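Local coordinates for protein 3-polyprenyl-4-hydroxybenzoate decarboxylase and related decarboxylases (Pelotomaculum thermopropionicum, PDB 6H6X) that is a prenylated-FMN-dependent UbiD-family decarboxylase that can also run in reverse, carboxylating 2-furoic acid to 2,5-furandicarboxylic acid, at residues R146-H151 against V208-I213; I135-D140 against V230-P235; V90-V95 against Q220-V225; I190-A195 against A236-V241. The protein carries 8 engineered substitutions. One frame throughout, in Å; residues are numbered along the deposited sequence.

All four contacts lie in the flavin-binding region of the chain and spread outward from the prenylated FMN and its two metals, which contact 1 binds directly. Contact 2 lies about 9 Å from contact 1, centre to centre, and is tied to it by neighbouring strands 130-139 and 146-157 and by a salt bridge from R146 NH1 to E233 OE1 (2.7 Å). Contact 3, centred about 13 Å from contact 1, shares strand pairing with contact 2 through V225 N and V234 O, 2.9 Å apart. Contact 4 does not touch contact 1, the nearest atoms being about 6 Å apart, but joins contact 3 where A236 N meets E223 O at 2.9 Å.

Contact 1: R146-H151 against V208-I213; sequences RNVSIH and VDELEI. With MN (manganese (II) ion), chain H; K (potassium ion), chain G; 4LU (1-deoxy-5-O-phosphono-1-(3,3,4,5-tetramethyl-9,11-dioxo-2,3,8,9,10,11-hexahydro-7H-quinolino[1,8-fg]pteridin-12-ium-7-y l)-D-ribitol), chain I.
R146 lies across D209, and V148 against E210 and L211, where strand 146-157 passes the start of helix 210-217 at the prenylated-FMN and metal site of this UbiD enzyme. The R146 chain bends at chi3 (58°), which places NE; the guanidinium takes D209 side-on with NE and NH2, both on OD2. NE stands 2.7 Å from OD2 of D209, above the carboxylate plane, whereas NH2 of R146 approaches the same OD2 at 2.6 Å nearly along the C-O bond. The two flat groups are turned 60° against each other. L211 CD1 rests over one face of the guanidinium, towards its rim, 3.7 Å from R146 NE. The other oxygen of D209, OD1, takes the N-H of L211, which makes D209 the N-cap of the helix. V148 CG2 packs on CG and CD2 of L211, the two side chains crossing at about a right angle.

At the first turn of the helix, E210 serves backbone and metals at once. V148 N gives OE1 of E210 a fairly straight bond (2.9 Å, 163°) from above the carboxylate plane, which helps fix the rotation of that group. OE2 of E210 then bridges the ions, 2.3 Å from manganese and 2.6 Å from potassium. H169, a water and the cofactor phosphate complete the manganese shell; V148 O, S200, A202 and cofactor oxygens surround the potassium. Both branches of the N147 amide are used: OD1 binds manganese at 1.9 Å, and ND2 of N147 donates to phosphate oxygen O2P of the cofactor at 2.8 Å.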
# COMPACT_ATOMS: atom_id res chain seq x y z
N ARG B 146 7.15 39.82 -10.44
CA ARG B 146 6.70 39.25 -9.18
C ARG B 146 6.84 37.72 -9.17
O ARG B 146 6.51 37.06 -10.15
CB ARG B 146 5.25 39.61 -8.95
CG ARG B 146 4.77 39.32 -7.54
CD ARG B 146 3.57 40.20 -7.24
NE ARG B 146 2.50 39.98 -8.21
CZ ARG B 146 1.46 40.79 -8.41
NH1 ARG B 146 1.28 41.88 -7.69
NH2 ARG B 146 0.55 40.46 -9.30
N ASN B 147 7.31 37.18 -8.04
CA ASN B 147 7.37 35.75 -7.79
C ASN B 147 6.75 35.38 -6.43
O ASN B 147 6.84 36.14 -5.48
CB ASN B 147 8.84 35.30 -7.81
CG ASN B 147 9.01 33.79 -7.95
OD1 ASN B 147 8.90 33.24 -9.06
ND2 ASN B 147 9.31 33.10 -6.81
N VAL B 148 6.18 34.19 -6.36
CA VAL B 148 5.65 33.63 -5.13
C VAL B 148 6.29 32.24 -4.92
O VAL B 148 6.36 31.45 -5.84
CB VAL B 148 4.14 33.49 -5.22
CG1 VAL B 148 3.54 33.04 -3.90
CG2 VAL B 148 3.52 34.80 -5.75
N SER B 149 6.72 31.96 -3.70
CA SER B 149 7.19 30.63 -3.29
C SER B 149 6.94 30.43 -1.79
O SER B 149 6.61 31.38 -1.07
CB SER B 149 8.72 30.51 -3.59
OG SER B 149 9.41 31.71 -3.25
N ILE B 150 7.10 29.19 -1.33
CA ILE B 150 6.91 28.89 0.08
C ILE B 150 8.25 28.46 0.66
O ILE B 150 8.89 27.54 0.15
CB ILE B 150 5.86 27.76 0.29
CG1 ILE B 150 4.49 28.25 -0.15
CG2 ILE B 150 5.82 27.31 1.76
CD1 ILE B 150 3.39 27.22 0.04
N HIS B 151 8.63 29.10 1.76
CA HIS B 151 9.90 28.85 2.48
C HIS B 151 9.59 28.64 3.94
O HIS B 151 8.70 29.31 4.51
CB HIS B 151 10.87 30.05 2.30
CG HIS B 151 11.13 30.36 0.87
ND1 HIS B 151 12.20 29.84 0.18
CD2 HIS B 151 10.38 31.01 -0.05
CE1 HIS B 151 12.12 30.20 -1.09
NE2 HIS B 151 11.02 30.90 -1.26
N VAL B 208 7.19 34.51 -14.68
CA VAL B 208 5.72 34.40 -14.62
C VAL B 208 5.24 34.42 -13.18
O VAL B 208 5.75 33.70 -12.30
CB VAL B 208 5.12 33.25 -15.47
CG1 VAL B 208 5.76 31.94 -15.16
CG2 VAL B 208 3.61 33.12 -15.27
N ASP B 209 4.25 35.27 -12.96
CA ASP B 209 3.80 35.65 -11.65
C ASP B 209 2.83 34.56 -11.18
O ASP B 209 1.74 34.35 -11.75
CB ASP B 209 3.14 37.03 -11.74
CG ASP B 209 2.48 37.48 -10.45
OD1 ASP B 209 2.56 36.78 -9.43
OD2 ASP B 209 1.87 38.57 -10.48
N GLU B 210 3.23 33.85 -10.13
CA GLU B 210 2.34 32.82 -9.59
C GLU B 210 1.02 33.33 -9.06
O GLU B 210 0.05 32.57 -9.02
CB GLU B 210 3.04 31.96 -8.57
CG GLU B 210 4.12 31.12 -9.22
CD GLU B 210 5.50 31.76 -9.15
OE1 GLU B 210 5.65 33.01 -9.01
OE2 GLU B 210 6.44 30.95 -9.22
N LEU B 211 0.92 34.59 -8.69
CA LEU B 211 -0.43 35.13 -8.28
C LEU B 211 -1.41 35.17 -9.47
O LEU B 211 -2.60 34.97 -9.30
CB LEU B 211 -0.29 36.52 -7.65
CG LEU B 211 0.51 36.59 -6.35
CD1 LEU B 211 0.46 38.02 -5.81
CD2 LEU B 211 0.00 35.63 -5.28
N GLU B 212 -0.89 35.36 -10.66
CA GLU B 212 -1.66 35.30 -11.92
C GLU B 212 -2.06 33.90 -12.29
O GLU B 212 -3.16 33.67 -12.81
CB GLU B 212 -0.87 35.98 -13.06
CG GLU B 212 -0.72 37.46 -12.78
CD GLU B 212 -0.10 38.27 -13.90
OE1 GLU B 212 0.57 37.72 -14.81
OE2 GLU B 212 -0.25 39.51 -13.85
N ILE B 213 -1.22 32.93 -11.94
CA ILE B 213 -1.60 31.54 -12.07
C ILE B 213 -2.75 31.23 -11.11
O ILE B 213 -3.77 30.63 -11.49
CB ILE B 213 -0.39 30.62 -11.86
CG1 ILE B 213 0.65 30.86 -12.96
CG2 ILE B 213 -0.83 29.16 -11.93
CD1 ILE B 213 2.03 30.32 -12.63
MN MN H . 8.60 31.54 -9.86
K K G . 6.97 29.14 -7.39
C9 4LU I . 7.20 24.15 -0.43
C8 4LU I . 6.11 23.78 0.41
C7 4LU I . 6.25 23.64 1.80
C10 4LU I . 10.80 25.22 -0.20
C6 4LU I . 7.65 23.63 2.37
N3 4LU I . 12.89 26.69 0.92
C2 4LU I . 12.73 26.64 -0.44
C13 4LU I . 7.15 22.88 4.94
C5 4LU I . 8.02 23.52 3.88
C1 4LU I . 10.39 23.72 3.23
O2 4LU I . 13.53 27.28 -1.19
N1 4LU I . 11.70 25.93 -0.98
C4 4LU I . 12.06 26.03 1.78
O4 4LU I . 12.23 26.11 3.02
C4A 4LU I . 10.92 25.22 1.21
N5 4LU I . 9.98 24.52 2.04
C3 4LU I . 9.47 23.65 4.21
C12 4LU I . 7.72 24.98 4.32
C5A 4LU I . 8.71 24.17 1.51
C7M 4LU I . 5.05 23.23 2.66
C8M 4LU I . 4.79 23.63 -0.29
C9A 4LU I . 8.52 24.32 0.04
N10 4LU I . 9.71 24.52 -0.77
C1' 4LU I . 9.64 24.49 -2.23
C2' 4LU I . 9.31 25.81 -2.96
O2' 4LU I . 8.24 26.54 -2.36
C3' 4LU I . 8.89 25.47 -4.38
O3' 4LU I . 9.85 24.59 -4.96
C4' 4LU I . 8.66 26.72 -5.23
O4' 4LU I . 7.83 26.48 -6.42
C5' 4LU I . 9.91 27.41 -5.72
O5' 4LU I . 9.34 28.50 -6.47
P 4LU I . 10.16 29.36 -7.58
O2P 4LU I . 9.27 30.55 -7.97
O3P 4LU I . 11.44 29.87 -6.85
O1P 4LU I . 10.36 28.38 -8.73
O HOH W 1 8.41 29.27 -10.58

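Contact 2: I135-D140 against V230-P235; sequences ILIARD and VDVEVP
Strand 135-139, with I137 and R139 facing the partner, runs nearly antiparallel to strand 233-235 (155° between their directions), with the axes 7.9 Å apart at closest approach. That spacing suits layers joined through side chains: the antiparallel sheet of the split-barrel flavin-binding fold packs here on a small three-stranded sheet. I137 is the apolar centre. Its CD1 points tip to tip at the ring of P235, 4.0 Å from CD, and also lies 3.5 Å from the carbonyl O of E233. I137 crosses V232 obliquely, CG2 lying 3.7 Å from V232 CG1. I135 adds a looser touch of CD1 on P235 CG.

Farther along the strand, R139 stays extended from CG to NE and meets E233 at about a right angle, the guanidinium and carboxylate planes 55° apart. Two nitrogens share one oxygen in a salt bridge. R139 NH1 turns to G144 O, while E233 OE1 also receives R146 and E233 OE2 pairs with K226, so the buried acid has several positive neighbours that probably stabilise its charge. R139 NE reaches the syn lone pair of E233 OE1 at 3.1 Å, and R139 NH2 meets that same OE1 at 2.9 Å from above the carboxylate plane.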
# COMPACT_ATOMS: atom_id res chain seq x y z
N ILE B 135 2.96 31.96 1.98
CA ILE B 135 3.44 32.32 0.66
C ILE B 135 4.29 33.58 0.76
O ILE B 135 3.93 34.52 1.45
CB ILE B 135 2.32 32.44 -0.38
CG1 ILE B 135 1.36 33.61 -0.10
CG2 ILE B 135 1.56 31.13 -0.46
CD1 ILE B 135 0.35 33.82 -1.24
N LEU B 136 5.44 33.58 0.11
CA LEU B 136 6.40 34.66 0.15
C LEU B 136 6.34 35.37 -1.21
O LEU B 136 6.69 34.78 -2.22
CB LEU B 136 7.80 34.13 0.39
CG LEU B 136 8.86 35.19 0.72
CD1 LEU B 136 9.98 34.55 1.53
CD2 LEU B 136 9.41 35.88 -0.51
N ILE B 137 5.87 36.62 -1.22
CA ILE B 137 5.72 37.41 -2.43
C ILE B 137 6.88 38.41 -2.46
O ILE B 137 7.13 39.11 -1.50
CB ILE B 137 4.36 38.13 -2.42
CG1 ILE B 137 3.26 37.11 -2.35
CG2 ILE B 137 4.17 38.99 -3.66
CD1 ILE B 137 2.02 37.63 -1.66
N ALA B 138 7.59 38.46 -3.58
CA ALA B 138 8.67 39.43 -3.78
C ALA B 138 8.78 39.88 -5.25
O ALA B 138 8.23 39.24 -6.18
CB ALA B 138 9.97 38.84 -3.31
N ARG B 139 9.46 41.01 -5.46
CA ARG B 139 9.73 41.50 -6.82
C ARG B 139 11.22 41.54 -7.13
O ARG B 139 12.04 41.80 -6.26
CB ARG B 139 9.11 42.87 -7.04
CG ARG B 139 7.60 42.82 -7.26
CD ARG B 139 6.99 44.17 -7.64
NE ARG B 139 5.54 44.06 -7.86
CZ ARG B 139 4.96 43.71 -9.02
NH1 ARG B 139 5.66 43.48 -10.12
NH2 ARG B 139 3.64 43.60 -9.10
N ASP B 140 11.56 41.30 -8.40
CA ASP B 140 12.93 41.38 -8.88
C ASP B 140 13.34 42.86 -8.79
O ASP B 140 12.67 43.75 -9.34
CB ASP B 140 13.00 40.85 -10.33
CG ASP B 140 14.43 40.67 -10.85
OD1 ASP B 140 15.19 41.65 -10.81
OD2 ASP B 140 14.79 39.57 -11.35
N VAL B 230 6.08 48.09 2.75
CA VAL B 230 6.90 47.64 1.64
C VAL B 230 6.08 47.71 0.37
O VAL B 230 4.86 47.64 0.41
CB VAL B 230 7.39 46.18 1.86
CG1 VAL B 230 8.40 46.13 3.01
CG2 VAL B 230 6.22 45.22 2.12
N ASP B 231 6.76 47.79 -0.76
CA ASP B 231 6.13 47.95 -2.07
C ASP B 231 5.88 46.58 -2.70
O ASP B 231 6.51 46.17 -3.68
CB ASP B 231 7.01 48.83 -2.97
CG ASP B 231 6.33 49.21 -4.29
OD1 ASP B 231 5.08 49.27 -4.36
OD2 ASP B 231 7.08 49.43 -5.27
N VAL B 232 4.93 45.88 -2.09
CA VAL B 232 4.59 44.51 -2.45
C VAL B 232 3.07 44.43 -2.33
O VAL B 232 2.46 45.17 -1.57
CB VAL B 232 5.22 43.51 -1.44
CG1 VAL B 232 5.05 42.09 -1.90
CG2 VAL B 232 6.70 43.79 -1.20
N GLU B 233 2.47 43.50 -3.06
CA GLU B 233 1.03 43.25 -3.05
C GLU B 233 0.75 41.90 -2.37
O GLU B 233 1.56 40.96 -2.49
CB GLU B 233 0.51 43.23 -4.50
CG GLU B 233 0.77 44.52 -5.31
CD GLU B 233 2.22 44.66 -5.78
OE1 GLU B 233 2.81 43.68 -6.35
OE2 GLU B 233 2.81 45.73 -5.55
N VAL B 234 -0.36 41.81 -1.62
CA VAL B 234 -0.72 40.58 -0.88
C VAL B 234 -2.20 40.30 -1.07
O VAL B 234 -2.93 41.21 -1.35
CB VAL B 234 -0.42 40.66 0.63
CG1 VAL B 234 1.08 40.80 0.87
CG2 VAL B 234 -1.19 41.78 1.31
N PRO B 235 -2.63 39.03 -0.95
CA PRO B 235 -4.08 38.73 -1.10
C PRO B 235 -4.92 39.43 -0.04
O PRO B 235 -4.62 39.36 1.14
CB PRO B 235 -4.14 37.22 -0.97
CG PRO B 235 -2.79 36.75 -1.36
CD PRO B 235 -1.84 37.79 -0.82

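Contact 3: V90-V95 against Q220-V225; sequences VPCRLV and QPLELV
This is a parallel beta pairing, R93 beside E223 and L94 beside L224, which adds the short strand 93-94 to the edge of a small three-stranded mixed sheet. Backbone hydrogen bonds set the register. R93 N donates to L222 O at 3.1 Å, and R93 O takes the N-H of L224 at 2.9 Å in an almost straight bond (171°). The same carbonyl of R93 receives a CA-H contact from E223. Beyond the bridges V95 N reaches L224 O, but the bond is bent and weak.

Side chains add packing between the two segments. C92, in the loop just before the strand, puts CB against L224 CD1, 3.6 Å away. With SG beside its own backbone N (chi1 -66°), the sulfur of C92 lies 4.1 Å from L222 CB. L94 stands on the same face of the sheet as L224, and its CD1 lies by the L224-V225 peptide, 3.6 Å from L224 O. On the opposite face R93 and E223 stand side by side, but their charged ends do not meet, R93 NE and E223 OE2 being 4.9 Å apart. V95 crosses E223 obliquely, its CG2 3.9 Å from E223 OE1.

C92 packs on helix 210-217 through L211 and S215, and E212 of that helix binds V90 by its backbone. Strand 233-235 lines the other side of strand 223-226, with L224 packed on E233 and V225 on V234.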
# COMPACT_ATOMS: atom_id res chain seq x y z
N VAL B 90 -3.72 35.04 -15.62
CA VAL B 90 -4.83 36.01 -15.65
C VAL B 90 -4.49 37.12 -14.67
O VAL B 90 -4.16 36.84 -13.54
CB VAL B 90 -6.14 35.31 -15.22
CG1 VAL B 90 -7.20 36.28 -14.74
CG2 VAL B 90 -6.68 34.47 -16.37
N PRO B 91 -4.58 38.40 -15.10
CA PRO B 91 -4.24 39.45 -14.12
C PRO B 91 -5.06 39.44 -12.82
O PRO B 91 -6.22 39.03 -12.79
CB PRO B 91 -4.48 40.75 -14.90
CG PRO B 91 -4.17 40.37 -16.33
CD PRO B 91 -4.65 38.94 -16.47
N CYS B 92 -4.40 39.87 -11.76
CA CYS B 92 -5.02 40.09 -10.46
C CYS B 92 -5.60 41.49 -10.44
O CYS B 92 -5.15 42.37 -11.19
CB CYS B 92 -3.98 39.94 -9.34
SG CYS B 92 -3.33 38.26 -9.21
N ARG B 93 -6.57 41.68 -9.56
CA ARG B 93 -7.19 42.96 -9.36
C ARG B 93 -6.68 43.60 -8.07
O ARG B 93 -6.84 43.03 -6.99
CB ARG B 93 -8.68 42.69 -9.25
CG ARG B 93 -9.58 43.93 -9.22
CD ARG B 93 -10.99 43.62 -8.68
NE ARG B 93 -12.05 44.12 -9.54
CZ ARG B 93 -12.41 43.57 -10.71
NH1 ARG B 93 -11.80 42.48 -11.20
NH2 ARG B 93 -13.41 44.12 -11.42
N LEU B 94 -6.06 44.78 -8.15
CA LEU B 94 -5.84 45.64 -7.00
C LEU B 94 -7.14 46.21 -6.46
O LEU B 94 -8.02 46.54 -7.19
CB LEU B 94 -4.85 46.74 -7.31
CG LEU B 94 -4.29 47.43 -6.03
CD1 LEU B 94 -3.38 46.47 -5.29
CD2 LEU B 94 -3.61 48.77 -6.28
N VAL B 95 -7.25 46.28 -5.15
CA VAL B 95 -8.49 46.55 -4.45
C VAL B 95 -8.13 47.55 -3.36
O VAL B 95 -6.96 47.72 -3.03
CB VAL B 95 -9.05 45.20 -3.98
CG1 VAL B 95 -9.20 45.04 -2.48
CG2 VAL B 95 -10.22 44.76 -4.81
N GLN B 220 -13.00 33.77 -9.87
CA GLN B 220 -12.80 35.20 -10.17
C GLN B 220 -11.32 35.59 -9.94
O GLN B 220 -10.66 34.98 -9.11
CB GLN B 220 -13.66 36.09 -9.24
CG GLN B 220 -15.03 35.55 -8.82
CD GLN B 220 -16.09 35.58 -9.92
OE1 GLN B 220 -17.17 35.00 -9.75
NE2 GLN B 220 -15.83 36.31 -11.02
N PRO B 221 -10.83 36.66 -10.59
CA PRO B 221 -9.49 37.13 -10.30
C PRO B 221 -9.20 37.34 -8.81
O PRO B 221 -10.06 37.71 -8.04
CB PRO B 221 -9.38 38.46 -11.08
CG PRO B 221 -10.36 38.28 -12.20
CD PRO B 221 -11.49 37.50 -11.61
N LEU B 222 -7.98 37.04 -8.42
CA LEU B 222 -7.53 37.16 -7.06
C LEU B 222 -7.40 38.64 -6.73
O LEU B 222 -6.84 39.41 -7.50
CB LEU B 222 -6.19 36.44 -6.93
CG LEU B 222 -5.53 36.38 -5.59
CD1 LEU B 222 -6.38 35.58 -4.60
CD2 LEU B 222 -4.13 35.77 -5.80
N GLU B 223 -7.95 39.03 -5.58
CA GLU B 223 -7.96 40.42 -5.16
C GLU B 223 -6.76 40.68 -4.26
O GLU B 223 -6.53 39.91 -3.33
CB GLU B 223 -9.30 40.77 -4.51
CG GLU B 223 -10.44 40.67 -5.53
CD GLU B 223 -11.83 41.03 -5.03
OE1 GLU B 223 -12.01 41.43 -3.85
OE2 GLU B 223 -12.79 40.91 -5.86
N LEU B 224 -5.96 41.71 -4.61
CA LEU B 224 -4.77 42.07 -3.94
C LEU B 224 -4.91 43.44 -3.35
O LEU B 224 -5.73 44.24 -3.79
CB LEU B 224 -3.60 42.08 -4.88
CG LEU B 224 -3.31 40.78 -5.58
CD1 LEU B 224 -2.04 40.96 -6.45
CD2 LEU B 224 -3.14 39.64 -4.60
N VAL B 225 -4.07 43.70 -2.36
CA VAL B 225 -3.97 44.99 -1.71
C VAL B 225 -2.50 45.32 -1.46
O VAL B 225 -1.66 44.41 -1.36
CB VAL B 225 -4.84 44.99 -0.43
CG1 VAL B 225 -4.36 43.92 0.55
CG2 VAL B 225 -4.79 46.36 0.22

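Contact 4: I190-A195 against A236-V241; sequences IGVHPA and AGAEIV
I190 and I240 form an antiparallel hydrogen-bonded pair joining the end of strand 184-190 to the start of strand 240-246. I190 N donates to I240 O at 2.9 Å, well aligned (164°). The return bond is doubled: I190 O accepts from I240 N at 3.1 Å, in the carbonyl plane, and from E239 N at 3.2 Å, tilted out of it. Thus two successive residues, E239 and I240, face I190. E239 N also leans weakly on G191 O.

The side chain of E239 begins inside this junction and ends outside it. Its CB lies 3.5 Å from I190 O. CG, set beside the backbone N (chi1 -66°), settles over the backbone of G191, 3.8 Å from G191 O and 3.9 Å from G191 CA, where glycine has no side chain to intervene. A further turn at chi2 (-72°) carries CD away from the partner segment. The carboxylate is taken up elsewhere: OE1 accepts from V285 N, and OE2 makes a salt bridge with R6, which links this corner to the N-terminal helix 5-14.

One residue past G191, V192 CG1 meets A238 CB at 4.1 Å, the last apolar touch before the chain turns into helix 194-199. H193 is the N-cap of that helix, ND1 accepting from A195 N at 3.0 Å. With E239 and I240 both opposite I190, the geometry is that of a classic beta bulge, set in the antiparallel sheet of the flavin-binding domain.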
# COMPACT_ATOMS: atom_id res chain seq x y z
N ILE B 190 -0.40 34.19 5.05
CA ILE B 190 -0.75 32.95 5.72
C ILE B 190 -2.25 32.86 5.78
O ILE B 190 -2.92 33.80 6.15
CB ILE B 190 -0.18 32.92 7.13
CG1 ILE B 190 1.35 32.97 7.12
CG2 ILE B 190 -0.62 31.64 7.85
CD1 ILE B 190 1.95 33.24 8.50
N GLY B 191 -2.81 31.73 5.38
CA GLY B 191 -4.24 31.55 5.47
C GLY B 191 -4.86 32.00 4.18
O GLY B 191 -5.60 33.01 4.12
N VAL B 192 -4.55 31.25 3.14
CA VAL B 192 -5.12 31.49 1.83
C VAL B 192 -5.81 30.25 1.31
O VAL B 192 -5.72 29.15 1.85
CB VAL B 192 -4.06 31.97 0.84
CG1 VAL B 192 -3.47 33.29 1.27
CG2 VAL B 192 -2.93 30.95 0.64
N HIS B 193 -6.56 30.45 0.26
CA HIS B 193 -7.24 29.38 -0.39
C HIS B 193 -6.21 28.37 -0.93
O HIS B 193 -5.17 28.78 -1.42
CB HIS B 193 -8.07 29.95 -1.54
CG HIS B 193 -9.03 28.98 -2.11
ND1 HIS B 193 -8.68 28.11 -3.11
CD2 HIS B 193 -10.33 28.73 -1.82
CE1 HIS B 193 -9.73 27.37 -3.43
NE2 HIS B 193 -10.74 27.72 -2.66
N PRO B 194 -6.50 27.07 -0.88
CA PRO B 194 -5.58 26.08 -1.44
C PRO B 194 -5.15 26.26 -2.88
O PRO B 194 -4.04 25.83 -3.25
CB PRO B 194 -6.35 24.77 -1.31
CG PRO B 194 -7.23 24.98 -0.10
CD PRO B 194 -7.65 26.42 -0.18
N ALA B 195 -5.98 26.86 -3.72
CA ALA B 195 -5.57 27.13 -5.10
C ALA B 195 -4.42 28.07 -5.14
O ALA B 195 -3.57 27.98 -6.04
CB ALA B 195 -6.72 27.71 -5.93
N ALA B 236 -5.92 40.17 -0.49
CA ALA B 236 -6.79 41.01 0.37
C ALA B 236 -7.49 40.18 1.42
O ALA B 236 -7.68 40.63 2.56
CB ALA B 236 -7.84 41.75 -0.48
N GLY B 237 -7.91 38.99 1.02
CA GLY B 237 -8.61 38.07 1.89
C GLY B 237 -7.75 37.16 2.78
O GLY B 237 -8.30 36.32 3.43
N ALA B 238 -6.43 37.32 2.82
CA ALA B 238 -5.57 36.46 3.64
C ALA B 238 -5.93 36.62 5.13
O ALA B 238 -6.57 37.56 5.48
CB ALA B 238 -4.09 36.77 3.43
N GLU B 239 -5.51 35.69 5.98
CA GLU B 239 -5.76 35.77 7.42
C GLU B 239 -4.74 36.64 8.06
O GLU B 239 -5.06 37.45 8.89
CB GLU B 239 -5.76 34.36 8.07
CG GLU B 239 -6.90 33.46 7.62
CD GLU B 239 -8.28 33.89 8.20
OE1 GLU B 239 -8.32 34.36 9.35
OE2 GLU B 239 -9.34 33.73 7.55
N ILE B 240 -3.48 36.46 7.65
CA ILE B 240 -2.37 37.15 8.26
C ILE B 240 -1.33 37.51 7.18
O ILE B 240 -1.07 36.69 6.30
CB ILE B 240 -1.67 36.23 9.30
CG1 ILE B 240 -2.57 35.92 10.51
CG2 ILE B 240 -0.40 36.86 9.84
CD1 ILE B 240 -2.51 34.51 11.02
N VAL B 241 -0.72 38.70 7.29
CA VAL B 241 0.38 39.13 6.44
C VAL B 241 1.49 39.65 7.30
O VAL B 241 1.26 40.44 8.21
CB VAL B 241 -0.03 40.23 5.44
CG1 VAL B 241 1.18 40.96 4.85
CG2 VAL B 241 -0.91 39.65 4.34